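Local coordinates for putative ribose operon repressor (Burkholderia thailandensis, PDB 3EGC), which probably represses transcription as a LacI-family DNA-binding regulator whose periplasmic-binding-protein-like domain, the part modelled here, presumably senses a small effector such as a sugar, at residues G12-D17 with E55-F60; L70-G75 with R95-P100; L210-D215 with P232-V237. All coordinates share one frame; numbering follows the deposited sequence.

Contact 1 of 3, residues G12-D17 with E55-F60; sequences GLIVSD and EAVGQF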
loop_
_atom_site.group_PDB
_atom_site.type_symbol
_atom_site.label_atom_id
_atom_site.label_comp_id
_atom_site.label_asym_id
_atom_site.label_seq_id
_atom_site.Cartn_x
_atom_site.Cartn_y
_atom_site.Cartn_z
ATOM N N GLY A 12 13.698 12.878 -8.905
ATOM C CA GLY A 12 12.248 13.052 -8.850
ATOM C C GLY A 12 11.584 11.694 -9.017
ATOM O O GLY A 12 11.959 10.974 -9.933
ATOM N N LEU A 13 10.682 11.306 -8.105
ATOM C CA LEU A 13 9.920 10.071 -8.260
ATOM C C LEU A 13 8.465 10.441 -8.471
ATOM O O LEU A 13 7.865 11.162 -7.663
ATOM C CB LEU A 13 10.042 9.145 -7.067
ATOM C CG LEU A 13 9.095 7.945 -7.020
ATOM C CD1 LEU A 13 9.283 6.978 -8.227
ATOM C CD2 LEU A 13 9.200 7.146 -5.704
ATOM N N ILE A 14 7.952 10.069 -9.615
ATOM C CA ILE A 14 6.600 10.432 -9.970
ATOM C C ILE A 14 5.867 9.145 -10.176
ATOM O O ILE A 14 6.255 8.352 -10.967
ATOM C CB ILE A 14 6.539 11.316 -11.256
ATOM C CG1 ILE A 14 7.222 12.663 -10.985
ATOM C CG2 ILE A 14 5.051 11.479 -11.742
ATOM C CD1 ILE A 14 7.359 13.622 -12.222
ATOM N N VAL A 15 4.811 8.945 -9.430
ATOM C CA VAL A 15 4.140 7.691 -9.398
ATOM C C VAL A 15 2.667 7.879 -9.768
ATOM O O VAL A 15 2.022 8.800 -9.281
ATOM C CB VAL A 15 4.349 7.100 -7.980
ATOM C CG1 VAL A 15 3.162 6.332 -7.477
ATOM C CG2 VAL A 15 5.653 6.277 -7.951
ATOM N N SER A 16 2.108 6.967 -10.564
ATOM C CA SER A 16 0.733 7.073 -10.976
ATOM C C SER A 16 -0.314 6.787 -9.852
ATOM O O SER A 16 -1.473 7.329 -9.900
ATOM C CB SER A 16 0.495 6.171 -12.150
ATOM O OG SER A 16 1.050 4.871 -11.920
ATOM N N ASP A 17 0.060 5.976 -8.849
ATOM C CA ASP A 17 -0.844 5.779 -7.737
ATOM C C ASP A 17 -0.194 5.266 -6.435
ATOM O O ASP A 17 -0.177 4.071 -6.194
ATOM C CB ASP A 17 -2.019 4.874 -8.146
ATOM C CG ASP A 17 -3.037 4.745 -7.067
ATOM O OD1 ASP A 17 -2.911 5.430 -6.010
ATOM O OD2 ASP A 17 -3.965 3.933 -7.239
ATOM N N GLU A 55 2.587 18.285 -14.931
ATOM C CA GLU A 55 2.899 19.336 -13.985
ATOM C C GLU A 55 3.979 18.960 -12.998
ATOM O O GLU A 55 4.811 19.811 -12.588
ATOM C CB GLU A 55 1.649 19.790 -13.206
ATOM C CG GLU A 55 0.609 20.441 -14.127
ATOM C CD GLU A 55 -0.681 20.880 -13.428
ATOM O OE1 GLU A 55 -1.367 21.789 -13.983
ATOM O OE2 GLU A 55 -1.026 20.304 -12.364
ATOM N N ALA A 56 3.960 17.697 -12.567
ATOM C CA ALA A 56 5.022 17.241 -11.692
ATOM C C ALA A 56 6.371 17.288 -12.427
ATOM O O ALA A 56 7.373 17.770 -11.862
ATOM C CB ALA A 56 4.732 15.905 -11.146
ATOM N N VAL A 57 6.384 16.825 -13.685
ATOM C CA VAL A 57 7.636 16.693 -14.425
ATOM C C VAL A 57 8.277 18.097 -14.517
ATOM O O VAL A 57 9.430 18.273 -14.189
ATOM C CB VAL A 57 7.448 16.095 -15.860
ATOM C CG1 VAL A 57 8.737 16.325 -16.731
ATOM C CG2 VAL A 57 7.136 14.584 -15.818
ATOM N N GLY A 58 7.483 19.082 -14.938
ATOM C CA GLY A 58 7.911 20.481 -15.041
ATOM C C GLY A 58 8.321 21.066 -13.696
ATOM O O GLY A 58 9.334 21.721 -13.576
ATOM N N GLN A 59 7.563 20.754 -12.665
ATOM C CA GLN A 59 7.888 21.179 -11.327
ATOM C C GLN A 59 9.244 20.630 -10.880
ATOM O O GLN A 59 10.096 21.388 -10.358
ATOM C CB GLN A 59 6.776 20.737 -10.412
ATOM C CG GLN A 59 6.989 21.022 -8.969
ATOM C CD GLN A 59 5.876 20.461 -8.159
ATOM O OE1 GLN A 59 4.705 20.783 -8.404
ATOM N NE2 GLN A 59 6.215 19.583 -7.195
ATOM N N PHE A 60 9.458 19.335 -11.136
ATOM C CA PHE A 60 10.689 18.655 -10.745
ATOM C C PHE A 60 11.915 19.129 -11.590
ATOM O O PHE A 60 13.093 19.325 -11.112
ATOM C CB PHE A 60 10.475 17.079 -10.780
ATOM C CG PHE A 60 9.671 16.534 -9.578
ATOM C CD1 PHE A 60 9.267 17.382 -8.528
ATOM C CD2 PHE A 60 9.354 15.214 -9.486
ATOM C CE1 PHE A 60 8.559 16.898 -7.449
ATOM C CE2 PHE A 60 8.663 14.688 -8.363
ATOM C CZ PHE A 60 8.257 15.531 -7.358
#

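Contact 2 of 3, residues L70-G75 with R95-P100; sequences LAPSEG and RELRIP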
loop_
_atom_site.group_PDB
_atom_site.type_symbol
_atom_site.label_atom_id
_atom_site.label_comp_id
_atom_site.label_asym_id
_atom_site.label_seq_id
_atom_site.Cartn_x
_atom_site.Cartn_y
_atom_site.Cartn_z
ATOM N N LEU A 70 9.818 7.499 -13.357
ATOM C CA LEU A 70 8.450 7.823 -13.693
ATOM C C LEU A 70 7.595 6.555 -13.844
ATOM O O LEU A 70 7.852 5.719 -14.693
ATOM C CB LEU A 70 8.441 8.672 -15.004
ATOM C CG LEU A 70 7.059 8.885 -15.616
ATOM C CD1 LEU A 70 6.105 9.615 -14.649
ATOM C CD2 LEU A 70 7.062 9.631 -17.010
ATOM N N ALA A 71 6.613 6.390 -13.004
ATOM C CA ALA A 71 5.563 5.401 -13.270
ATOM C C ALA A 71 4.443 6.090 -14.076
ATOM O O ALA A 71 3.592 6.798 -13.520
ATOM C CB ALA A 71 4.997 4.829 -11.967
ATOM N N PRO A 72 4.448 5.887 -15.377
ATOM C CA PRO A 72 3.609 6.656 -16.236
ATOM C C PRO A 72 2.100 6.455 -16.059
ATOM O O PRO A 72 1.607 5.340 -15.827
ATOM C CB PRO A 72 4.054 6.226 -17.654
ATOM C CG PRO A 72 5.361 5.510 -17.466
ATOM C CD PRO A 72 5.290 4.944 -16.116
ATOM N N SER A 73 1.385 7.549 -16.188
ATOM C CA SER A 73 -0.047 7.513 -16.151
ATOM C C SER A 73 -0.439 7.303 -17.596
ATOM O O SER A 73 0.361 7.583 -18.507
ATOM C CB SER A 73 -0.560 8.863 -15.668
ATOM O OG SER A 73 -0.385 8.982 -14.262
ATOM N N GLU A 74 -1.627 6.770 -17.817
ATOM C CA GLU A 74 -2.083 6.470 -19.164
ATOM C C GLU A 74 -2.319 7.784 -19.863
ATOM O O GLU A 74 -3.080 8.613 -19.372
ATOM C CB GLU A 74 -3.398 5.686 -19.146
ATOM C CG GLU A 74 -3.855 5.225 -20.522
ATOM C CD GLU A 74 -5.126 4.408 -20.482
ATOM O OE1 GLU A 74 -5.847 4.449 -19.472
ATOM O OE2 GLU A 74 -5.434 3.739 -21.485
ATOM N N GLY A 75 -1.706 7.939 -21.033
ATOM C CA GLY A 75 -1.836 9.117 -21.849
ATOM C C GLY A 75 -0.596 9.258 -22.740
ATOM O O GLY A 75 0.257 8.368 -22.737
ATOM N N ARG A 95 5.503 0.539 -16.780
ATOM C CA ARG A 95 5.066 0.764 -18.159
ATOM C C ARG A 95 6.182 1.519 -18.879
ATOM O O ARG A 95 6.719 2.461 -18.316
ATOM C CB ARG A 95 3.756 1.598 -18.239
ATOM C CG ARG A 95 2.498 0.813 -17.935
ATOM C CD ARG A 95 1.810 1.252 -16.687
ATOM N NE ARG A 95 1.006 2.457 -16.879
ATOM C CZ ARG A 95 -0.065 2.799 -16.167
ATOM N NH1 ARG A 95 -0.543 2.029 -15.199
ATOM N NH2 ARG A 95 -0.665 3.945 -16.441
ATOM N N GLU A 96 6.493 1.125 -20.109
ATOM C CA GLU A 96 7.565 1.760 -20.862
ATOM C C GLU A 96 7.094 3.100 -21.442
ATOM O O GLU A 96 5.885 3.363 -21.568
ATOM C CB GLU A 96 8.062 0.830 -21.977
ATOM C CG GLU A 96 7.026 0.688 -23.030
ATOM C CD GLU A 96 7.352 -0.377 -24.061
ATOM O OE1 GLU A 96 6.881 -0.495 -25.070
ATOM O OE2 GLU A 96 8.105 -1.205 -24.028
ATOM N N LEU A 97 8.049 3.948 -21.811
ATOM C CA LEU A 97 7.743 5.239 -22.404
ATOM C C LEU A 97 7.798 5.194 -23.927
ATOM O O LEU A 97 6.936 5.782 -24.598
ATOM C CB LEU A 97 8.723 6.281 -21.912
ATOM C CG LEU A 97 8.311 7.264 -20.824
ATOM C CD1 LEU A 97 6.946 6.909 -20.270
ATOM C CD2 LEU A 97 9.401 7.364 -19.732
ATOM N N ARG A 98 8.789 4.495 -24.477
ATOM C CA ARG A 98 8.968 4.478 -25.934
ATOM C C ARG A 98 9.407 5.849 -26.360
ATOM O O ARG A 98 8.868 6.426 -27.279
ATOM C CB ARG A 98 7.667 4.116 -26.642
ATOM C CG ARG A 98 7.395 2.619 -26.610
ATOM C CD ARG A 98 5.956 2.307 -26.758
ATOM N NE ARG A 98 5.350 2.937 -27.926
ATOM C CZ ARG A 98 4.067 3.257 -27.990
ATOM N NH1 ARG A 98 3.579 3.846 -29.082
ATOM N NH2 ARG A 98 3.266 2.947 -26.980
ATOM N N ILE A 99 10.388 6.378 -25.652
ATOM C CA ILE A 99 11.027 7.600 -26.040
ATOM C C ILE A 99 12.478 7.276 -26.033
ATOM O O ILE A 99 12.988 6.790 -25.030
ATOM C CB ILE A 99 10.815 8.675 -24.976
ATOM C CG1 ILE A 99 9.318 8.913 -24.717
ATOM C CG2 ILE A 99 11.550 9.951 -25.348
ATOM C CD1 ILE A 99 8.725 10.036 -25.520
ATOM N N PRO A 100 13.168 7.550 -27.155
ATOM C CA PRO A 100 14.599 7.329 -27.274
ATOM C C PRO A 100 15.365 7.922 -26.107
ATOM O O PRO A 100 15.097 9.033 -25.728
ATOM C CB PRO A 100 14.943 8.101 -28.557
ATOM C CG PRO A 100 13.741 7.938 -29.384
ATOM C CD PRO A 100 12.602 8.090 -28.405
#

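Contact 3 of 3, residues L210-D215 with P232-V237; sequences LRYGPD and PPLPVV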
loop_
_atom_site.group_PDB
_atom_site.type_symbol
_atom_site.label_atom_id
_atom_site.label_comp_id
_atom_site.label_asym_id
_atom_site.label_seq_id
_atom_site.Cartn_x
_atom_site.Cartn_y
_atom_site.Cartn_z
ATOM N N LEU A 210 -22.092 -15.897 -7.384
ATOM C CA LEU A 210 -21.216 -17.001 -7.758
ATOM C C LEU A 210 -20.197 -17.311 -6.682
ATOM O O LEU A 210 -19.913 -16.495 -5.853
ATOM C CB LEU A 210 -20.547 -16.762 -9.108
ATOM C CG LEU A 210 -21.469 -16.537 -10.326
ATOM C CD1 LEU A 210 -20.676 -16.237 -11.595
ATOM C CD2 LEU A 210 -22.314 -17.774 -10.534
ATOM N N ARG A 211 -19.657 -18.515 -6.680
ATOM C CA ARG A 211 -18.753 -18.903 -5.619
ATOM C C ARG A 211 -17.315 -19.004 -6.096
ATOM O O ARG A 211 -16.990 -19.807 -7.001
ATOM C CB ARG A 211 -19.196 -20.207 -4.969
ATOM C CG ARG A 211 -20.554 -20.109 -4.256
ATOM C CD ARG A 211 -21.159 -21.512 -4.160
ATOM N NE ARG A 211 -21.238 -22.180 -5.466
ATOM C CZ ARG A 211 -21.448 -23.488 -5.613
ATOM N NH1 ARG A 211 -21.615 -24.243 -4.549
ATOM N NH2 ARG A 211 -21.464 -24.056 -6.818
ATOM N N TYR A 212 -16.475 -18.148 -5.507
ATOM C CA TYR A 212 -15.066 -18.256 -5.726
ATOM C C TYR A 212 -14.743 -19.700 -5.401
ATOM O O TYR A 212 -15.149 -20.191 -4.360
ATOM C CB TYR A 212 -14.272 -17.322 -4.818
ATOM C CG TYR A 212 -12.821 -17.690 -4.822
ATOM C CD1 TYR A 212 -12.265 -18.470 -3.806
ATOM C CD2 TYR A 212 -12.003 -17.312 -5.871
ATOM C CE1 TYR A 212 -10.937 -18.844 -3.819
ATOM C CE2 TYR A 212 -10.653 -17.661 -5.886
ATOM C CZ TYR A 212 -10.125 -18.435 -4.875
ATOM O OH TYR A 212 -8.784 -18.772 -4.936
ATOM N N GLY A 213 -14.030 -20.378 -6.294
ATOM C CA GLY A 213 -13.746 -21.770 -6.098
ATOM C C GLY A 213 -14.531 -22.660 -7.040
ATOM O O GLY A 213 -14.211 -22.751 -8.198
ATOM N N PRO A 214 -15.586 -23.310 -6.540
ATOM C CA PRO A 214 -16.435 -24.227 -7.322
ATOM C C PRO A 214 -17.059 -23.614 -8.601
ATOM O O PRO A 214 -17.160 -24.287 -9.620
ATOM C CB PRO A 214 -17.547 -24.600 -6.334
ATOM C CG PRO A 214 -17.059 -24.163 -4.968
ATOM C CD PRO A 214 -16.160 -23.014 -5.205
ATOM N N ASP A 215 -17.488 -22.354 -8.530
ATOM C CA ASP A 215 -18.028 -21.652 -9.716
ATOM C C ASP A 215 -16.980 -20.987 -10.616
ATOM O O ASP A 215 -17.047 -21.125 -11.831
ATOM C CB ASP A 215 -19.077 -20.616 -9.300
ATOM C CG ASP A 215 -20.316 -21.244 -8.658
ATOM O OD1 ASP A 215 -20.710 -22.363 -9.044
ATOM O OD2 ASP A 215 -20.902 -20.625 -7.765
ATOM N N PRO A 232 -10.000 -22.142 -2.395
ATOM C CA PRO A 232 -8.588 -22.386 -2.203
ATOM C C PRO A 232 -7.793 -21.080 -2.202
ATOM O O PRO A 232 -8.350 -20.007 -2.518
ATOM C CB PRO A 232 -8.233 -23.217 -3.435
ATOM C CG PRO A 232 -9.144 -22.724 -4.458
ATOM C CD PRO A 232 -10.419 -22.501 -3.772
ATOM N N PRO A 233 -6.511 -21.151 -1.804
ATOM C CA PRO A 233 -5.643 -19.972 -1.936
ATOM C C PRO A 233 -5.544 -19.502 -3.369
ATOM O O PRO A 233 -5.443 -20.311 -4.315
ATOM C CB PRO A 233 -4.296 -20.471 -1.428
ATOM C CG PRO A 233 -4.673 -21.543 -0.393
ATOM C CD PRO A 233 -5.896 -22.216 -0.988
ATOM N N LEU A 234 -5.516 -18.195 -3.542
ATOM C CA LEU A 234 -5.513 -17.644 -4.869
ATOM C C LEU A 234 -4.092 -17.608 -5.438
ATOM O O LEU A 234 -3.242 -16.864 -4.943
ATOM C CB LEU A 234 -6.131 -16.262 -4.825
ATOM C CG LEU A 234 -6.829 -15.797 -6.101
ATOM C CD1 LEU A 234 -7.863 -14.819 -5.648
ATOM C CD2 LEU A 234 -5.820 -15.164 -7.039
ATOM N N PRO A 235 -3.817 -18.418 -6.480
ATOM C CA PRO A 235 -2.452 -18.398 -7.013
ATOM C C PRO A 235 -2.077 -17.074 -7.687
ATOM O O PRO A 235 -2.892 -16.458 -8.351
ATOM C CB PRO A 235 -2.430 -19.565 -7.998
ATOM C CG PRO A 235 -3.784 -20.353 -7.728
ATOM C CD PRO A 235 -4.705 -19.311 -7.244
ATOM N N VAL A 236 -0.840 -16.640 -7.473
ATOM C CA VAL A 236 -0.449 -15.314 -7.863
ATOM C C VAL A 236 0.836 -15.282 -8.594
ATOM O O VAL A 236 1.724 -16.030 -8.293
ATOM C CB VAL A 236 -0.230 -14.370 -6.656
ATOM C CG1 VAL A 236 -1.101 -13.150 -6.824
ATOM C CG2 VAL A 236 -0.514 -15.079 -5.394
ATOM N N VAL A 237 0.939 -14.383 -9.550
ATOM C CA VAL A 237 2.235 -14.069 -10.088
ATOM C C VAL A 237 2.834 -12.896 -9.311
ATOM O O VAL A 237 2.369 -11.741 -9.407
ATOM C CB VAL A 237 2.264 -13.942 -11.653
ATOM C CG1 VAL A 237 0.969 -13.495 -12.203
ATOM C CG2 VAL A 237 3.466 -13.057 -12.137
#

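Contact 1 of 3, residues G12-D17 with E55-F60
Ile14 of strand 10-15 and Ala56, Val57 and Phe60 of helix 50-62 form part of the strand-helix interface of an alpha/beta, Rossmann-like subdomain. Helix 50-62 is the connection of a beta-alpha-beta crossover from strand 40-45 to strand 67-70, and it packs over strand 10-15, which lies between them in the sheet. Strand and helix segments are almost exactly antiparallel (174°), their axes 9.4 Å apart at the closest. In Ile14, chi1 (-65°) sets CG1 beside the backbone N and the extended chi2 (175°) carries CD1 on to the helix, where it meets Ala56 CB at 3.6 Å and Val57 CG2 at 3.7 Å. The CG1 methylene itself approaches Phe60 CE2 obliquely at 3.6 Å, the two side chains sliding past each other in opposite directions. Phe60 reaches on to the strand backbone. Its CD2 comes within 3.7 Å of Gly12 CA, an approach made possible by the bare glycine, while Leu13 O lies in the ring plane at the CE2 edge, 3.7 Å from that carbon. No hydrogen bond crosses here; the interface is apolar and buried. On either side of strand 10-15 its backbone bonds to strands 40-45 and 67-70, whose Leu42, Ala44 and Leu68 also touch Phe60. Leu13 points away from helix 50-62 and its side chain touches Ala27 of helix 21-36, while Arg35 of the second subunit packs on Ala56.

Contact 2 of 3, residues L70-G75 with R95-P100
Pro72 and Arg95 meet twice, once through the proline ring and once through its carbonyl. Pro72 O sits over one face of the Arg95 guanidinium, 2.7 Å from NH2, but the angle is too poor for a hydrogen bond, and so short an approach is doubtful in detail. Glu74 N lies at the edge of the same group, in its plane and 3.3 Å from NH2; both being donors, they do not bond. The arginine chain is bent at chi2 (114°) and chi3 (80°), which brings NE into the neighbourhood of Pro72 O. On the ring side, Pro72 CG touches Arg95 O at 3.4 Å and Leu97 CD1 at 3.5 Å. Leu97 CD2 adds a looser contact with Leu70 CD2 at 4.2 Å, and Ile90, Ala92 and Leu80 pack around Leu97. Further out, Ser73 is held through N by Glu53 and through OG by Thr46, while Glu74 OE2 bonds to Ser134 OG. Arg95 packs on Leu137 and Thr139, with Glu48 a long, weak ion partner. The two segments follow adjacent parallel strands, 67-70 and 90-93, on the C-terminal side of a Rossmann-like sheet, which in LacI-type sugar-binding domains typically faces the effector cleft, and probably does so here.

Contact 3 of 3, residues L210-D215 with P232-V237
The Tyr212 ring presents its edge to Pro232 O, which lies close to the ring plane beside CE1 and the hydroxyl, while Leu234 CD1 comes in obliquely at the other side, 4.0 Å from CE2. The second flat group, the Arg211 guanidinium, has Pro214 CB 4.0 Å above one face, offset toward the rim, and the Asp215 carboxylate at its edge. Tyr212 is the side chain of 210-215 that carries the contact. Its OH donates to Pro232 O at 2.7 Å, with a C=O...O angle of 133° and the donor lifted 47° out of the carbonyl plane. The same hydroxyl oxygen rests against CA and CB of Leu234, and Tyr212 CE1 touches Pro232 CD at 3.7 Å. Tyr212 CG stands anti to the backbone N (chi1 166°), which carries it out toward Pro232 and Leu234. Both segments belong to the second Rossmann-like subdomain of the LacI/periplasmic-binding-protein fold: 210-215 turns from helix 195-208 into strand 217-221. The loop 232-235, entered through a cis peptide before Pro232, leads into strand 236-238, the sheet neighbour of 217-221. The helix-to-strand turn is braced internally. Asp215 N bonds to Arg211 O, and Arg211 forms a side-on salt bridge with the carboxylate, NE to OD2 at 2.8 Å, nearly straight, and NH2 to OD1 at 2.9 Å. Both oxygens lie near the guanidinium plane but are met from above the carboxylate plane. Asp215 OD2 takes a further bond from Arg211 N, 2.7 Å away, on its anti lone pair. Gly213, next to Pro232 CD, adopts backbone angles suited to glycine. Met202 and Leu205 of helix 195-208 and Leu230 also touch Tyr212, and Leu234 packs on Ile218 of strand 217-221.

How the contacts relate
Contacts 1 and 2 are neighbours in one subdomain, their centres 12 Å apart, and they touch directly: Ala71 N probably hydrogen-bonds to Ile14 O at 2.9 Å, and Ile14 CG2 packs on Leu70 CD1 at 3.6 Å. Strand 10-15, the strand of contact 1, lies beside strand 67-70, and the loop after the latter carries contact 2. Contact 3 belongs to the other subdomain, across the chain's centre; its centre is 37 Å from contact 1 and 33 Å from contact 2, with nearest atoms about 16 and 15 Å away. Of the three, contact 2 lies nearest the chain's centre, consistent with a position bordering the cleft where relatives bind their effector.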